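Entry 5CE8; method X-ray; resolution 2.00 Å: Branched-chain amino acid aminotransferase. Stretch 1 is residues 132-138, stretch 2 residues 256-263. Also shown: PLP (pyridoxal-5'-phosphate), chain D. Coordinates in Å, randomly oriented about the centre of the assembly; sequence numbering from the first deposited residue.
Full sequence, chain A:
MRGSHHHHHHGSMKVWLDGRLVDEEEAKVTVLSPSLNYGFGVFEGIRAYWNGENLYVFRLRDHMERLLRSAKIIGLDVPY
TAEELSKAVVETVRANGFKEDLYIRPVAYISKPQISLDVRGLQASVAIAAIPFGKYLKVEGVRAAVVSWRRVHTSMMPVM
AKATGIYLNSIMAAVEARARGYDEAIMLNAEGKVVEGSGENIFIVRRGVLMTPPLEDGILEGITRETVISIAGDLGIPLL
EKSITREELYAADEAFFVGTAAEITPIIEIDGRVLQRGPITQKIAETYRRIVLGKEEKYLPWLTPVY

Stretch 1 (132-138) PFGKYLK
Stretch 2 (256-263) FFVGTAAE

Packing of loop 132-138 against the turn that ends strand 256-259 in the branched-chain amino acid aminotransferase. The two segments belong to one chain, and no touching pair lies closer than 120 residues in sequence. No direct hydrogen bond joins them; apolar contact and one bridging water do, over a modest 276 Å² summed from both sides. Register is set by Tyr-136 and Ala-262, whose CA atoms lie 5.4 Å apart.

In stretch 2, Phe-256 to Gly-259 are extended (Phe-257 phi/psi -97/149, Gly-259 176/163). Thr-260, Ala-261 and Ala-262 then take helical angles (-58/-53, -74/-39, -71/-27), and Glu-263 turns out of them at 57/-124. Gly-259 N donates to Glu-263 O at 3.2 Å, and a weak return bond runs from Glu-263 N to Gly-259 O at 2.5 Å, closing the turn. Inside this turn Thr-260 (chi1 m) faces the cofactor: its N and OG1 donate to PLP O1P at 2.9 and 2.7 Å. The next residue, Ala-261, points its CB toward stretch 1.

That methyl is the central bump, and Ala-261 has the largest covered area, 65 Å². It fits between two aromatic side chains: Phe-133 (phi/psi -163/122, chi1 t, chi2 69°) brings CE2 to 4.0 Å from Ala-261 CB, while Tyr-136 CB lies 3.8 Å from the same Ala-261 CB. Both rings meet the methyl obliquely. Beside the methyl, Tyr-136 lies close to the turn's backbone, with its CB 3.3 Å from Ala-261 O and 4.2 Å from Ala-262 N. Tyr-136 (-93/-34, chi1 t, chi2 50°) starts toward stretch 2, but the end of its side chain leads away.

Leu-137 (-133/151, chi1 m, chi2 t) makes the second, buried contact. Its CD1 reaches 4.2 Å from Ala-262 CB and 4.2 Å from Phe-257 CD2, so one methyl touches both the sideways-pointing alanine and the obliquely presented ring. Phe-257 (chi1 m, chi2 -61°) points toward stretch 1; the CD1 methyl of Leu-137 fits the apolar hollow between Ala-262 and Phe-257, while CD2 stays out of contact range of both.

Beside the apolar patch, water 1 donates to Leu-137 O at 2.8 Å and to Ala-262 O at 3.2 Å, linking two carbonyls that cannot bond to each other. Gly-134 (-85/-132) carries the loop past without a side chain, and Lys-135 (-87/146, chi1 m) is exposed and modelled only to CG. Glu-263 starts sideways, its end coming nearer to stretch 1, and OE1 is hydrogen-bonded elsewhere in the structure.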

# COMPACT_ATOMS: atom_id res chain seq x y z
N PRO A 132 1.58 15.32 40.85
CA PRO A 132 0.19 15.22 41.13
C PRO A 132 -0.59 15.21 39.87
O PRO A 132 -0.18 15.89 38.92
CB PRO A 132 -0.11 16.48 41.91
CG PRO A 132 1.14 16.72 42.62
CD PRO A 132 2.21 16.41 41.62
N PHE A 133 -1.67 14.43 39.81
CA PHE A 133 -2.44 14.25 38.52
C PHE A 133 -3.81 13.68 38.80
O PHE A 133 -3.92 12.64 39.46
CB PHE A 133 -1.67 13.29 37.58
CG PHE A 133 -2.05 13.39 36.09
CD1 PHE A 133 -1.72 14.52 35.34
CD2 PHE A 133 -2.67 12.31 35.42
CE1 PHE A 133 -2.00 14.58 33.97
CE2 PHE A 133 -2.94 12.37 34.06
CZ PHE A 133 -2.62 13.50 33.33
N GLY A 134 -4.84 14.42 38.38
CA GLY A 134 -6.22 13.94 38.32
C GLY A 134 -6.54 13.17 37.03
O GLY A 134 -5.78 12.26 36.55
N LYS A 135 -7.67 13.53 36.43
CA LYS A 135 -8.15 12.83 35.19
C LYS A 135 -7.58 13.42 33.84
O LYS A 135 -7.32 14.64 33.77
CB LYS A 135 -9.70 12.74 35.25
CG LYS A 135 -10.21 11.81 36.37
N TYR A 136 -7.35 12.55 32.82
CA TYR A 136 -6.89 12.93 31.42
C TYR A 136 -8.03 13.16 30.40
O TYR A 136 -7.91 13.97 29.46
CB TYR A 136 -5.95 11.85 30.82
CG TYR A 136 -5.19 12.24 29.53
CD1 TYR A 136 -4.49 13.45 29.47
CD2 TYR A 136 -5.13 11.39 28.41
CE1 TYR A 136 -3.75 13.82 28.35
CE2 TYR A 136 -4.42 11.78 27.24
CZ TYR A 136 -3.71 12.98 27.23
OH TYR A 136 -2.97 13.41 26.14
N LEU A 137 -9.11 12.39 30.56
CA LEU A 137 -10.29 12.54 29.74
C LEU A 137 -11.51 12.56 30.62
O LEU A 137 -11.52 11.88 31.65
CB LEU A 137 -10.39 11.36 28.77
CG LEU A 137 -9.26 11.14 27.77
CD1 LEU A 137 -9.46 9.87 26.91
CD2 LEU A 137 -9.05 12.38 26.89
N LYS A 138 -12.55 13.26 30.16
CA LYS A 138 -13.88 13.31 30.83
C LYS A 138 -14.34 11.91 31.32
O LYS A 138 -14.34 10.97 30.55
CB LYS A 138 -14.98 13.91 29.94
CG LYS A 138 -14.74 15.08 28.97
CD LYS A 138 -16.09 15.48 28.29
CE LYS A 138 -16.00 16.47 27.10
NZ LYS A 138 -16.63 16.18 25.74
N PHE A 256 -14.71 2.30 24.17
CA PHE A 256 -13.89 2.96 25.18
C PHE A 256 -12.39 2.91 24.89
O PHE A 256 -11.86 2.00 24.25
CB PHE A 256 -14.20 2.40 26.59
CG PHE A 256 -13.93 0.94 26.81
CD1 PHE A 256 -14.86 -0.01 26.46
CD2 PHE A 256 -12.76 0.50 27.44
CE1 PHE A 256 -14.68 -1.39 26.75
CE2 PHE A 256 -12.59 -0.85 27.73
CZ PHE A 256 -13.51 -1.81 27.33
N PHE A 257 -11.72 3.94 25.40
CA PHE A 257 -10.28 4.07 25.43
C PHE A 257 -9.76 3.62 26.80
O PHE A 257 -10.44 3.78 27.85
CB PHE A 257 -9.88 5.52 25.39
CG PHE A 257 -10.02 6.20 24.07
CD1 PHE A 257 -9.33 5.78 22.99
CD2 PHE A 257 -10.88 7.35 23.93
CE1 PHE A 257 -9.40 6.48 21.79
CE2 PHE A 257 -10.98 8.00 22.73
CZ PHE A 257 -10.23 7.57 21.64
N VAL A 258 -8.53 3.08 26.78
CA VAL A 258 -7.83 2.61 27.98
C VAL A 258 -6.37 3.12 27.87
O VAL A 258 -5.83 3.23 26.72
CB VAL A 258 -7.93 1.08 28.24
CG1 VAL A 258 -9.38 0.64 28.19
CG2 VAL A 258 -7.13 0.31 27.24
N GLY A 259 -5.82 3.48 29.05
CA GLY A 259 -4.47 3.93 29.15
C GLY A 259 -4.23 4.34 30.58
O GLY A 259 -5.18 4.54 31.36
N THR A 260 -2.93 4.44 30.92
CA THR A 260 -2.54 4.71 32.24
C THR A 260 -3.22 6.01 32.59
O THR A 260 -3.91 6.04 33.62
CB THR A 260 -1.02 4.70 32.46
OG1 THR A 260 -0.56 3.34 32.44
CG2 THR A 260 -0.63 5.30 33.87
N ALA A 261 -3.05 7.09 31.77
CA ALA A 261 -3.60 8.40 32.07
C ALA A 261 -5.10 8.40 31.85
O ALA A 261 -5.85 9.03 32.59
CB ALA A 261 -2.95 9.51 31.23
N ALA A 262 -5.51 7.72 30.80
CA ALA A 262 -6.94 7.65 30.45
C ALA A 262 -7.81 6.81 31.40
O ALA A 262 -9.06 7.03 31.43
CB ALA A 262 -7.06 7.08 29.01
N GLU A 263 -7.21 5.82 32.09
CA GLU A 263 -7.97 4.78 32.85
C GLU A 263 -8.93 4.10 31.84
O GLU A 263 -8.44 3.54 30.83
CB GLU A 263 -8.60 5.43 34.08
CG GLU A 263 -7.53 6.19 34.92
CD GLU A 263 -8.03 6.80 36.23
OE1 GLU A 263 -7.35 6.74 37.29
OE2 GLU A 263 -9.10 7.41 36.18
N1 PLP D . -1.15 3.73 23.12
C2 PLP D . -0.01 4.37 22.88
C2A PLP D . 0.32 4.87 21.51
C3 PLP D . 0.91 4.68 23.97
O3 PLP D . 2.06 5.43 23.71
C4 PLP D . 0.56 4.22 25.34
C4A PLP D . 1.45 4.47 26.54
C5 PLP D . -0.73 3.49 25.46
C6 PLP D . -1.52 3.29 24.29
C5A PLP D . -1.31 2.99 26.75
O4P PLP D . -0.45 2.16 27.43
P PLP D . -0.63 1.98 28.99
O1P PLP D . -0.53 3.37 29.70
O2P PLP D . -1.86 1.19 29.18
O3P PLP D . 0.56 1.22 29.52
O HOH W 1 -11.11 9.26 32.42